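Local coordinates for iron-rich dpsA-homolog protein (Halobacterium salinarum, PDB 1TJO) that probably protects DNA from oxidative damage by oxidising ferrous iron with hydrogen peroxide and storing it as a ferric mineral inside a hollow shell of twelve subunits, at residues G68-T73 and E160-H165; T117-D122 and H164-Y169; L139-N142 and T148-M151. All coordinates share one frame; numbering follows the deposited sequence.

Contact 1 of 3, residues G68-T73 and E160-H165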
ATOM      1  N   GLY A  68       6.563  -0.284  23.836  1.00 20.24           N
ATOM      2  CA  GLY A  68       5.598   0.582  23.145  1.00 21.06           C
ATOM      3  C   GLY A  68       4.476  -0.249  22.492  1.00 20.30           C
ATOM      4  O   GLY A  68       3.299   0.100  22.605  1.00 22.10           O
ATOM      5  N   GLU A  69       4.832  -1.330  21.805  1.00 19.79           N
ATOM      6  CA  GLU A  69       3.880  -2.259  21.192  1.00 21.24           C
ATOM      7  C   GLU A  69       2.997  -2.916  22.274  1.00 19.08           C
ATOM      8  O   GLU A  69       1.780  -3.057  22.094  1.00 19.97           O
ATOM      9  CB  GLU A  69       4.608  -3.346  20.420  1.00 23.01           C
ATOM     10  CG  GLU A  69       5.358  -2.871  19.187  1.00 32.74           C
ATOM     11  CD  GLU A  69       6.226  -3.998  18.609  1.00 41.79           C
ATOM     12  OE1 GLU A  69       5.630  -4.980  18.046  1.00 49.07           O
ATOM     13  OE2 GLU A  69       7.493  -3.948  18.756  1.00 48.04           O
ATOM     14  N   ALA A  70       3.589  -3.295  23.391  1.00 18.71           N
ATOM     15  CA  ALA A  70       2.838  -3.915  24.495  1.00 18.27           C
ATOM     16  C   ALA A  70       1.822  -2.924  25.053  1.00 16.92           C
ATOM     17  O   ALA A  70       0.701  -3.294  25.371  1.00 17.94           O
ATOM     18  CB  ALA A  70       3.722  -4.404  25.589  1.00 19.72           C
ATOM     19  N   ALA A  71       2.209  -1.663  25.188  1.00 17.75           N
ATOM     20  CA  ALA A  71       1.290  -0.651  25.670  1.00 17.61           C
ATOM     21  C   ALA A  71       0.154  -0.433  24.682  1.00 19.66           C
ATOM     22  O   ALA A  71      -1.011  -0.246  25.075  1.00 20.30           O
ATOM     23  CB  ALA A  71       2.025   0.657  25.918  1.00 17.13           C
ATOM     24  N   GLU A  72       0.467  -0.432  23.387  1.00 19.57           N
ATOM     25  CA  GLU A  72      -0.591  -0.261  22.388  1.00 21.15           C
ATOM     26  C   GLU A  72      -1.592  -1.411  22.482  1.00 19.35           C
ATOM     27  O   GLU A  72      -2.794  -1.211  22.358  1.00 19.99           O
ATOM     28  CB  GLU A  72       0.019  -0.199  20.984  1.00 22.19           C
ATOM     29  CG  GLU A  72      -0.963  -0.077  19.858  1.00 30.06           C
ATOM     30  CD  GLU A  72      -0.233   0.070  18.524  1.00 38.99           C
ATOM     31  OE1 GLU A  72      -0.041  -0.947  17.803  1.00 49.09           O
ATOM     32  OE2 GLU A  72       0.179   1.205  18.215  1.00 47.84           O
ATOM     33  N   THR A  73      -1.081  -2.617  22.735  1.00 20.00           N
ATOM     34  CA  THR A  73      -1.945  -3.794  22.884  1.00 19.88           C
ATOM     35  C   THR A  73      -2.834  -3.585  24.091  1.00 18.68           C
ATOM     36  O   THR A  73      -4.026  -3.821  24.023  1.00 18.19           O
ATOM     37  CB  THR A  73      -1.085  -5.058  22.988  1.00 20.92           C
ATOM     38  OG1 THR A  73      -0.566  -5.318  21.695  1.00 23.64           O
ATOM     39  CG2 THR A  73      -1.902  -6.289  23.395  1.00 22.50           C
ATOM     40  N   GLU A 160      -1.152 -12.703  26.858  1.00 20.52           N
ATOM     41  CA  GLU A 160      -0.257 -13.844  27.158  1.00 21.06           C
ATOM     42  C   GLU A 160       1.002 -13.772  26.330  1.00 21.89           C
ATOM     43  O   GLU A 160       2.099 -14.085  26.820  1.00 21.36           O
ATOM     44  CB  GLU A 160      -0.947 -15.205  27.040  1.00 21.10           C
ATOM     45  CG  GLU A 160      -2.042 -15.435  28.101  1.00 21.01           C
ATOM     46  CD  GLU A 160      -2.399 -16.906  28.267  1.00 24.79           C
ATOM     47  OE1 GLU A 160      -1.635 -17.773  27.783  1.00 27.26           O
ATOM     48  OE2 GLU A 160      -3.456 -17.197  28.877  1.00 25.48           O
ATOM     49  N   ASP A 161       0.885 -13.372  25.068  1.00 21.18           N
ATOM     50  CA  ASP A 161       2.078 -13.288  24.262  1.00 21.95           C
ATOM     51  C   ASP A 161       3.036 -12.268  24.837  1.00 21.61           C
ATOM     52  O   ASP A 161       4.260 -12.506  24.949  1.00 20.46           O
ATOM     53  CB  ASP A 161       1.727 -12.903  22.835  1.00 22.26           C
ATOM     54  CG  ASP A 161       2.870 -13.176  21.870  1.00 29.78           C
ATOM     55  OD1 ASP A 161       3.205 -12.279  21.076  1.00 38.52           O
ATOM     56  OD2 ASP A 161       3.524 -14.237  21.899  1.00 37.78           O
ATOM     57  N   ASP A 162       2.531 -11.102  25.220  1.00 19.93           N
ATOM     58  CA  ASP A 162       3.431 -10.102  25.803  1.00 21.35           C
ATOM     59  C   ASP A 162       4.008 -10.495  27.161  1.00 21.05           C
ATOM     60  O   ASP A 162       5.166 -10.248  27.434  1.00 20.54           O
ATOM     61  CB  ASP A 162       2.714  -8.768  25.947  1.00 21.52           C
ATOM     62  CG  ASP A 162       2.438  -8.130  24.621  1.00 25.90           C
ATOM     63  OD1 ASP A 162       3.190  -8.493  23.683  1.00 28.63           O
ATOM     64  OD2 ASP A 162       1.577  -7.264  24.436  1.00 24.60           O
ATOM     65  N   ALA A 163       3.205 -11.149  28.001  1.00 20.17           N
ATOM     66  CA  ALA A 163       3.707 -11.666  29.279  1.00 19.93           C
ATOM     67  C   ALA A 163       4.842 -12.661  29.067  1.00 19.78           C
ATOM     68  O   ALA A 163       5.862 -12.637  29.754  1.00 18.81           O
ATOM     69  CB  ALA A 163       2.602 -12.310  30.059  1.00 20.27           C
ATOM     70  N   HIS A 164       4.655 -13.523  28.099  1.00 19.93           N
ATOM     71  CA  HIS A 164       5.668 -14.516  27.720  1.00 21.06           C
ATOM     72  C   HIS A 164       6.961 -13.837  27.235  1.00 19.62           C
ATOM     73  O   HIS A 164       8.049 -14.303  27.587  1.00 20.12           O
ATOM     74  CB  HIS A 164       5.100 -15.470  26.667  1.00 23.08           C
ATOM     75  CG  HIS A 164       6.132 -16.283  25.987  1.00 26.90           C
ATOM     76  ND1 HIS A 164       6.555 -16.019  24.704  1.00 33.75           N
ATOM     77  CD2 HIS A 164       6.880 -17.314  26.436  1.00 26.22           C
ATOM     78  CE1 HIS A 164       7.500 -16.885  24.380  1.00 35.28           C
ATOM     79  NE2 HIS A 164       7.720 -17.676  25.413  1.00 34.28           N
ATOM     80  N   HIS A 165       6.869 -12.761  26.456  1.00 19.29           N
ATOM     81  CA  HIS A 165       8.050 -12.053  25.991  1.00 20.04           C
ATOM     82  C   HIS A 165       8.823 -11.521  27.184  1.00 19.23           C
ATOM     83  O   HIS A 165      10.039 -11.608  27.247  1.00 18.51           O
ATOM     84  CB  HIS A 165       7.670 -10.879  25.085  1.00 21.66           C
ATOM     85  CG  HIS A 165       7.401 -11.274  23.688  1.00 28.67           C
ATOM     86  ND1 HIS A 165       8.109 -10.747  22.625  1.00 36.72           N
ATOM     87  CD2 HIS A 165       6.459 -12.079  23.156  1.00 35.14           C
ATOM     88  CE1 HIS A 165       7.627 -11.247  21.500  1.00 35.86           C
ATOM     89  NE2 HIS A 165       6.622 -12.054  21.792  1.00 39.54           N
TER
HETATM   90  O   HOH W   1       0.320  -5.927  26.383  1.00 22.52           O
HETATM   91  O   HOH W   2       1.729  -6.569  21.828  1.00 33.39           O
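Ala70 and Asp162 mark the closest backbone approach of two helical segments, 68-73 and 160-165, which run roughly antiparallel with these CA atoms 6.4 Å apart. Asp162 bridges the gap. With CG anti to its carbonyl carbon (chi1 -69°), its carboxylate is directed at the other helix, where OD2 settles 3.6 Å from Ala70 CA and 3.7 Å from Thr73 CB. These are contacts of an oxygen with carbon, and the polar link is made by water. One water gives a hydrogen bond of 2.7 Å to Asp162 OD2 and another of 2.8 Å to Ala70 O. A second water donates likewise to Asp162 OD2, at 2.7 Å, and to Thr73 OG1, at 2.6 Å. A single carboxylate oxygen thus collects two donated bonds, and each water spends both its hydrogens between the helices, which should fix the rotation of the carboxylate. Tyr126, on helix 115-142, touches both Ala70 and Asp162, while Leu48 of helix 24-54 lies against Ala70. Small residues on helix 60-87 and a carboxylate on helix 146-169, joined through two waters, form one seam of the four-helix bundle of the ferritin-like fold.

Contact 2 of 3, residues T117-D122 and H164-Y169. With MG (magnesium ion), chain H.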
ATOM      1  N   THR A 117      14.002  -4.900  37.309  1.00 19.36           N
ATOM      2  CA  THR A 117      12.983  -4.660  38.307  1.00 19.47           C
ATOM      3  C   THR A 117      11.689  -4.261  37.646  1.00 18.82           C
ATOM      4  O   THR A 117      10.600  -4.755  38.010  1.00 18.21           O
ATOM      5  CB  THR A 117      13.475  -3.591  39.256  1.00 21.32           C
ATOM      6  OG1 THR A 117      14.553  -4.128  40.025  1.00 21.52           O
ATOM      7  CG2 THR A 117      12.400  -3.184  40.275  1.00 23.48           C
ATOM      8  N   SER A 118      11.804  -3.341  36.690  1.00 18.49           N
ATOM      9  CA  SER A 118      10.678  -2.820  35.970  1.00 18.40           C
ATOM     10  C   SER A 118       9.917  -3.934  35.266  1.00 17.21           C
ATOM     11  O   SER A 118       8.722  -4.063  35.440  1.00 18.74           O
ATOM     12  CB  SER A 118      11.103  -1.717  34.973  1.00 18.19           C
ATOM     13  OG  SER A 118      11.756  -0.654  35.668  1.00 20.56           O
ATOM     14  N   LEU A 119      10.604  -4.763  34.487  1.00 18.04           N
ATOM     15  CA  LEU A 119       9.940  -5.847  33.823  1.00 19.10           C
ATOM     16  C   LEU A 119       9.334  -6.863  34.784  1.00 19.21           C
ATOM     17  O   LEU A 119       8.260  -7.358  34.499  1.00 18.68           O
ATOM     18  CB  LEU A 119      10.871  -6.545  32.851  1.00 19.64           C
ATOM     19  CG  LEU A 119      10.939  -6.134  31.381  1.00 26.23           C
ATOM     20  CD1 LEU A 119      10.375  -4.798  30.953  1.00 24.71           C
ATOM     21  CD2 LEU A 119      12.260  -6.524  30.760  1.00 23.61           C
ATOM     22  N   ALA A 120       9.996  -7.147  35.910  1.00 19.07           N
ATOM     23  CA  ALA A 120       9.430  -8.095  36.856  1.00 19.75           C
ATOM     24  C   ALA A 120       8.126  -7.547  37.449  1.00 19.26           C
ATOM     25  O   ALA A 120       7.155  -8.285  37.664  1.00 19.07           O
ATOM     26  CB  ALA A 120      10.404  -8.377  37.932  1.00 20.53           C
ATOM     27  N   ASN A 121       8.079  -6.246  37.699  1.00 18.56           N
ATOM     28  CA  ASN A 121       6.851  -5.617  38.183  1.00 18.93           C
ATOM     29  C   ASN A 121       5.718  -5.718  37.128  1.00 19.48           C
ATOM     30  O   ASN A 121       4.522  -5.975  37.469  1.00 20.40           O
ATOM     31  CB  ASN A 121       7.107  -4.146  38.542  1.00 18.29           C
ATOM     32  CG  ASN A 121       7.896  -3.968  39.800  1.00 20.18           C
ATOM     33  OD1 ASN A 121       7.909  -4.846  40.649  1.00 20.90           O
ATOM     34  ND2 ASN A 121       8.515  -2.807  39.976  1.00 18.16           N
ATOM     35  N   ASP A 122       6.090  -5.576  35.857  1.00 18.96           N
ATOM     36  CA  ASP A 122       5.105  -5.690  34.780  1.00 20.36           C
ATOM     37  C   ASP A 122       4.591  -7.104  34.664  1.00 19.55           C
ATOM     38  O   ASP A 122       3.412  -7.318  34.444  1.00 19.65           O
ATOM     39  CB  ASP A 122       5.689  -5.254  33.422  1.00 20.61           C
ATOM     40  CG  ASP A 122       6.034  -3.799  33.397  1.00 22.99           C
ATOM     41  OD1 ASP A 122       5.458  -3.040  34.241  1.00 20.74           O
ATOM     42  OD2 ASP A 122       6.872  -3.330  32.567  1.00 21.61           O
ATOM     43  N   HIS A 164       4.655 -13.523  28.099  1.00 19.93           N
ATOM     44  CA  HIS A 164       5.668 -14.516  27.720  1.00 21.06           C
ATOM     45  C   HIS A 164       6.961 -13.837  27.235  1.00 19.62           C
ATOM     46  O   HIS A 164       8.049 -14.303  27.587  1.00 20.12           O
ATOM     47  CB  HIS A 164       5.100 -15.470  26.667  1.00 23.08           C
ATOM     48  CG  HIS A 164       6.132 -16.283  25.987  1.00 26.90           C
ATOM     49  ND1 HIS A 164       6.555 -16.019  24.704  1.00 33.75           N
ATOM     50  CD2 HIS A 164       6.880 -17.314  26.436  1.00 26.22           C
ATOM     51  CE1 HIS A 164       7.500 -16.885  24.380  1.00 35.28           C
ATOM     52  NE2 HIS A 164       7.720 -17.676  25.413  1.00 34.28           N
ATOM     53  N   HIS A 165       6.869 -12.761  26.456  1.00 19.29           N
ATOM     54  CA  HIS A 165       8.050 -12.053  25.991  1.00 20.04           C
ATOM     55  C   HIS A 165       8.823 -11.521  27.184  1.00 19.23           C
ATOM     56  O   HIS A 165      10.039 -11.608  27.247  1.00 18.51           O
ATOM     57  CB  HIS A 165       7.670 -10.879  25.085  1.00 21.66           C
ATOM     58  CG  HIS A 165       7.401 -11.274  23.688  1.00 28.67           C
ATOM     59  ND1 HIS A 165       8.109 -10.747  22.625  1.00 36.72           N
ATOM     60  CD2 HIS A 165       6.459 -12.079  23.156  1.00 35.14           C
ATOM     61  CE1 HIS A 165       7.627 -11.247  21.500  1.00 35.86           C
ATOM     62  NE2 HIS A 165       6.622 -12.054  21.792  1.00 39.54           N
ATOM     63  N   ILE A 166       8.113 -10.965  28.146  1.00 19.15           N
ATOM     64  CA  ILE A 166       8.796 -10.458  29.353  1.00 20.87           C
ATOM     65  C   ILE A 166       9.497 -11.563  30.101  1.00 20.11           C
ATOM     66  O   ILE A 166      10.673 -11.392  30.527  1.00 19.85           O
ATOM     67  CB  ILE A 166       7.818  -9.648  30.265  1.00 21.41           C
ATOM     68  CG1 ILE A 166       7.392  -8.359  29.572  1.00 22.74           C
ATOM     69  CG2 ILE A 166       8.425  -9.390  31.673  1.00 23.64           C
ATOM     70  CD1 ILE A 166       6.218  -7.662  30.211  1.00 27.15           C
ATOM     71  N   GLU A 167       8.827 -12.706  30.245  1.00 20.93           N
ATOM     72  CA  GLU A 167       9.446 -13.868  30.845  1.00 21.03           C
ATOM     73  C   GLU A 167      10.758 -14.231  30.146  1.00 21.04           C
ATOM     74  O   GLU A 167      11.767 -14.459  30.802  1.00 19.61           O
ATOM     75  CB  GLU A 167       8.485 -15.078  30.844  1.00 22.74           C
ATOM     76  CG  GLU A 167       9.023 -16.275  31.613  1.00 27.28           C
ATOM     77  CD  GLU A 167       7.951 -17.221  32.134  1.00 33.95           C
ATOM     78  OE1 GLU A 167       7.349 -17.913  31.302  1.00 37.48           O
ATOM     79  OE2 GLU A 167       7.765 -17.318  33.374  1.00 38.47           O
ATOM     80  N   HIS A 168      10.749 -14.263  28.808  1.00 19.24           N
ATOM     81  CA  HIS A 168      11.982 -14.449  28.056  1.00 20.03           C
ATOM     82  C   HIS A 168      13.069 -13.429  28.214  1.00 19.70           C
ATOM     83  O   HIS A 168      14.230 -13.816  28.309  1.00 19.24           O
ATOM     84  CB  HIS A 168      11.709 -14.715  26.609  1.00 19.97           C
ATOM     85  CG  HIS A 168      11.313 -16.134  26.350  1.00 25.49           C
ATOM     86  ND1 HIS A 168      11.462 -16.742  25.116  1.00 23.35           N
ATOM     87  CD2 HIS A 168      10.824 -17.083  27.192  1.00 27.00           C
ATOM     88  CE1 HIS A 168      11.051 -18.000  25.210  1.00 26.37           C
ATOM     89  NE2 HIS A 168      10.653 -18.225  26.453  1.00 28.32           N
ATOM     90  N   TYR A 169      12.711 -12.145  28.296  1.00 18.74           N
ATOM     91  CA  TYR A 169      13.727 -11.108  28.470  1.00 19.41           C
ATOM     92  C   TYR A 169      14.493 -11.286  29.794  1.00 19.18           C
ATOM     93  O   TYR A 169      15.666 -10.938  29.858  1.00 20.13           O
ATOM     94  CB  TYR A 169      13.096  -9.753  28.523  1.00 18.92           C
ATOM     95  CG  TYR A 169      12.878  -9.083  27.181  1.00 20.68           C
ATOM     96  CD1 TYR A 169      13.941  -8.855  26.312  1.00 21.95           C
ATOM     97  CD2 TYR A 169      11.599  -8.720  26.783  1.00 20.43           C
ATOM     98  CE1 TYR A 169      13.738  -8.197  25.103  1.00 23.90           C
ATOM     99  CE2 TYR A 169      11.400  -8.107  25.563  1.00 22.80           C
ATOM    100  CZ  TYR A 169      12.465  -7.843  24.742  1.00 24.06           C
ATOM    101  OH  TYR A 169      12.252  -7.173  23.546  1.00 24.59           O
TER
HETATM  102 MG    MG H1402      10.945 -20.330  27.877  0.50 30.13          MG
HETATM  103  O   HOH W   3      11.093 -19.414  29.784  1.00 38.16           O
HETATM  104  O   HOH W   4       9.054 -20.090  28.028  1.00 33.47           O
HETATM  105  O   HOH W   5      11.121 -22.071  28.759  1.00 55.73           O
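Leu119 and Ile166 meet at an oblique angle where the helical segments 117-122 and 164-169 pass, their axes 9.8 Å and directions 147° apart. Ile166 holds its two branches to separate tasks. CG2, anti to the backbone N, presses on the helix surface, 3.5 Å from Leu119 O and 3.9 Å from Leu119 CB, while CD1, on the other branch, reaches Asp122 CB at 4.0 Å. Leu119 in turn sends CD2 to Tyr169 CB, also 4.0 Å away, so its side chain lies against both Ile166 and Tyr169. Asp122 offers only its methylene here; its carboxylate is taken by His51 and Gln47. The phenol of Tyr169 is hydrogen-bonded to Asp62. Away from this interface, His168 NE2 binds a magnesium ion at 2.6 Å, and three waters, Glu56 of one neighbouring subunit and Gln86 of another complete the site. His164 NE2 sits 3.1 Å above one face of the His168 ring, offset toward its rim; both histidines are assigned to iron translocation. Leu63 of helix 60-87 packs against Leu119 and Tyr169, Phe66 of the same helix against Ile166, and Leu48 of helix 24-54 against Asp122, so all four long helices converge here.

Contact 3 of 3, residues L139-N142 and T148-M151. With SO4 (sulfate ion), chain E.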
ATOM      1  N   LEU A 139     -17.017 -17.096  33.170  1.00 21.83           N
ATOM      2  CA  LEU A 139     -18.204 -16.408  33.646  1.00 22.34           C
ATOM      3  C   LEU A 139     -19.088 -16.036  32.472  1.00 22.54           C
ATOM      4  O   LEU A 139     -20.284 -16.282  32.484  1.00 23.23           O
ATOM      5  CB  LEU A 139     -17.820 -15.160  34.456  1.00 22.57           C
ATOM      6  CG  LEU A 139     -18.951 -14.200  34.808  1.00 25.85           C
ATOM      7  CD1 LEU A 139     -19.846 -14.885  35.817  1.00 27.35           C
ATOM      8  CD2 LEU A 139     -18.418 -12.936  35.356  1.00 27.24           C
ATOM      9  N   ALA A 140     -18.491 -15.416  31.447  1.00 21.79           N
ATOM     10  CA  ALA A 140     -19.262 -14.987  30.288  1.00 21.72           C
ATOM     11  C   ALA A 140     -19.866 -16.179  29.565  1.00 23.29           C
ATOM     12  O   ALA A 140     -21.040 -16.137  29.194  1.00 22.80           O
ATOM     13  CB  ALA A 140     -18.383 -14.115  29.346  1.00 22.17           C
ATOM     14  N   GLU A 141     -19.116 -17.258  29.388  1.00 24.29           N
ATOM     15  CA  GLU A 141     -19.671 -18.375  28.622  1.00 27.97           C
ATOM     16  C   GLU A 141     -20.815 -19.043  29.424  1.00 28.13           C
ATOM     17  O   GLU A 141     -21.865 -19.403  28.860  1.00 27.76           O
ATOM     18  CB  GLU A 141     -18.582 -19.333  28.136  1.00 29.84           C
ATOM     19  CG  GLU A 141     -17.901 -18.789  26.877  1.00 36.21           C
ATOM     20  CD  GLU A 141     -17.828 -19.732  25.649  1.00 42.25           C
ATOM     21  OE1 GLU A 141     -17.595 -20.939  25.917  1.00 46.47           O
ATOM     22  OE2 GLU A 141     -17.940 -19.255  24.419  1.00 36.19           O
ATOM     23  N   ASN A 142     -20.667 -19.079  30.738  1.00 28.68           N
ATOM     24  CA  ASN A 142     -21.686 -19.668  31.611  1.00 30.31           C
ATOM     25  C   ASN A 142     -22.979 -18.879  31.611  1.00 29.86           C
ATOM     26  O   ASN A 142     -24.053 -19.469  31.755  1.00 30.13           O
ATOM     27  CB  ASN A 142     -21.162 -19.789  33.050  1.00 30.93           C
ATOM     28  CG  ASN A 142     -20.170 -20.921  33.217  1.00 34.66           C
ATOM     29  OD1 ASN A 142     -19.412 -20.956  34.203  1.00 40.17           O
ATOM     30  ND2 ASN A 142     -20.152 -21.851  32.262  1.00 37.42           N
ATOM     31  N   THR A 148     -18.908 -11.722  24.488  1.00 20.94           N
ATOM     32  CA  THR A 148     -17.964 -11.285  25.510  1.00 21.13           C
ATOM     33  C   THR A 148     -16.881 -12.320  25.738  1.00 19.97           C
ATOM     34  O   THR A 148     -15.740 -11.971  25.853  1.00 19.39           O
ATOM     35  CB  THR A 148     -18.651 -11.010  26.816  1.00 20.59           C
ATOM     36  OG1 THR A 148     -19.530  -9.892  26.661  1.00 22.41           O
ATOM     37  CG2 THR A 148     -17.669 -10.602  27.875  1.00 22.25           C
ATOM     38  N   ALA A 149     -17.242 -13.597  25.817  1.00 19.74           N
ATOM     39  CA  ALA A 149     -16.257 -14.651  26.022  1.00 20.45           C
ATOM     40  C   ALA A 149     -15.237 -14.681  24.926  1.00 20.17           C
ATOM     41  O   ALA A 149     -14.027 -14.788  25.194  1.00 20.32           O
ATOM     42  CB  ALA A 149     -16.926 -16.001  26.085  1.00 21.07           C
ATOM     43  N   HIS A 150     -15.732 -14.558  23.689  1.00 19.75           N
ATOM     44  CA  HIS A 150     -14.876 -14.534  22.479  1.00 20.03           C
ATOM     45  C   HIS A 150     -13.900 -13.326  22.541  1.00 19.17           C
ATOM     46  O   HIS A 150     -12.703 -13.463  22.351  1.00 18.96           O
ATOM     47  CB  HIS A 150     -15.726 -14.425  21.234  1.00 19.77           C
ATOM     48  CG  HIS A 150     -14.930 -14.310  19.974  1.00 24.73           C
ATOM     49  ND1 HIS A 150     -14.193 -15.355  19.482  1.00 26.40           N
ATOM     50  CD2 HIS A 150     -14.791 -13.292  19.093  1.00 27.37           C
ATOM     51  CE1 HIS A 150     -13.583 -14.969  18.380  1.00 23.66           C
ATOM     52  NE2 HIS A 150     -13.936 -13.723  18.110  1.00 26.83           N
ATOM     53  N   MET A 151     -14.427 -12.164  22.874  1.00 19.39           N
ATOM     54  CA  MET A 151     -13.639 -10.960  22.978  1.00 20.44           C
ATOM     55  C   MET A 151     -12.543 -11.104  24.024  1.00 19.98           C
ATOM     56  O   MET A 151     -11.414 -10.682  23.825  1.00 19.42           O
ATOM     57  CB  MET A 151     -14.537  -9.799  23.331  1.00 20.48           C
ATOM     58  CG  MET A 151     -13.817  -8.488  23.421  1.00 27.72           C
ATOM     59  SD  MET A 151     -14.784  -7.243  24.232  1.00 38.16           S
ATOM     60  CE  MET A 151     -16.368  -7.585  23.517  1.00 39.28           C
TER
HETATM   61  S   SO4 E1201     -13.213 -18.502  20.167  1.00 39.66           S
HETATM   62  O1  SO4 E1201     -12.188 -18.904  21.118  1.00 39.66           O
HETATM   63  O2  SO4 E1201     -14.285 -17.761  20.845  1.00 39.57           O
HETATM   64  O3  SO4 E1201     -12.553 -17.565  19.195  1.00 37.40           O
HETATM   65  O4  SO4 E1201     -13.693 -19.686  19.467  1.00 35.17           O
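Beside the methyl contact of Ala140 with Ala149, the His150 imidazole is turned from the interface and has a sulfate ion at its edge, the sulfur lying in the ring plane. The two alanines and the histidine belong to a helical hairpin, in which a short turn links the end of helix 115-142 to the start of helix 146-169 in the ferritin-like bundle. His150 CG is anti to the backbone N (chi1 176°), which carries the ring out of the hairpin toward the anion. There ND1 donates a nearly straight hydrogen bond to sulfate O2, 2.8 Å long with an N-H...O angle of 168°; a weak second bond from the same N-H, bent to 117°, goes to sulfate O3. The sulfate, probably from the crystallisation liquor, is gripped as well by Arg153 and by His150 and Arg153 of two neighbouring subunits, so three copies of the hairpin gather round one anion. Arg153 also forms a salt bridge with Glu141 OE1, which ties the Glu141 carboxylate to this cluster as a second-shell group. Thr148 turns its hydroxyl to Asp145 and Arg84, leaving its methyl for the interface. Within segments 139-142 and 148-151 the nearest CA atoms are those of Ala140 and Ala149, 5.2 Å apart, with small side chains permitting the approach. Ala140 CB lodges there, 3.9 Å from Thr148 CG2, 4.0 Å from Ala149 CB and 3.7 Å from Ala149 N.

From the N terminus, helix 24-54 comes first; it holds none of the six segments but packs on contact 1 and hydrogen-bonds to Asp122 in contact 2. Helix 60-87 supplies the first segment of contact 1, which closes only when helix 146-169 returns, 86 residues later. Within that span, helix 115-142 starts contact 2 near its beginning and contact 3 at its end. Contact 3 closes first, across five residues at the hairpin turn, and so lies inside the loops of both others. Contacts 1 and 2 finish on overlapping segments, sharing His164 and His165, with centres 10 Å apart. Contacts 2 and 3 join the same two helices, their centres 28 Å apart, and helix 146-169 serves all three.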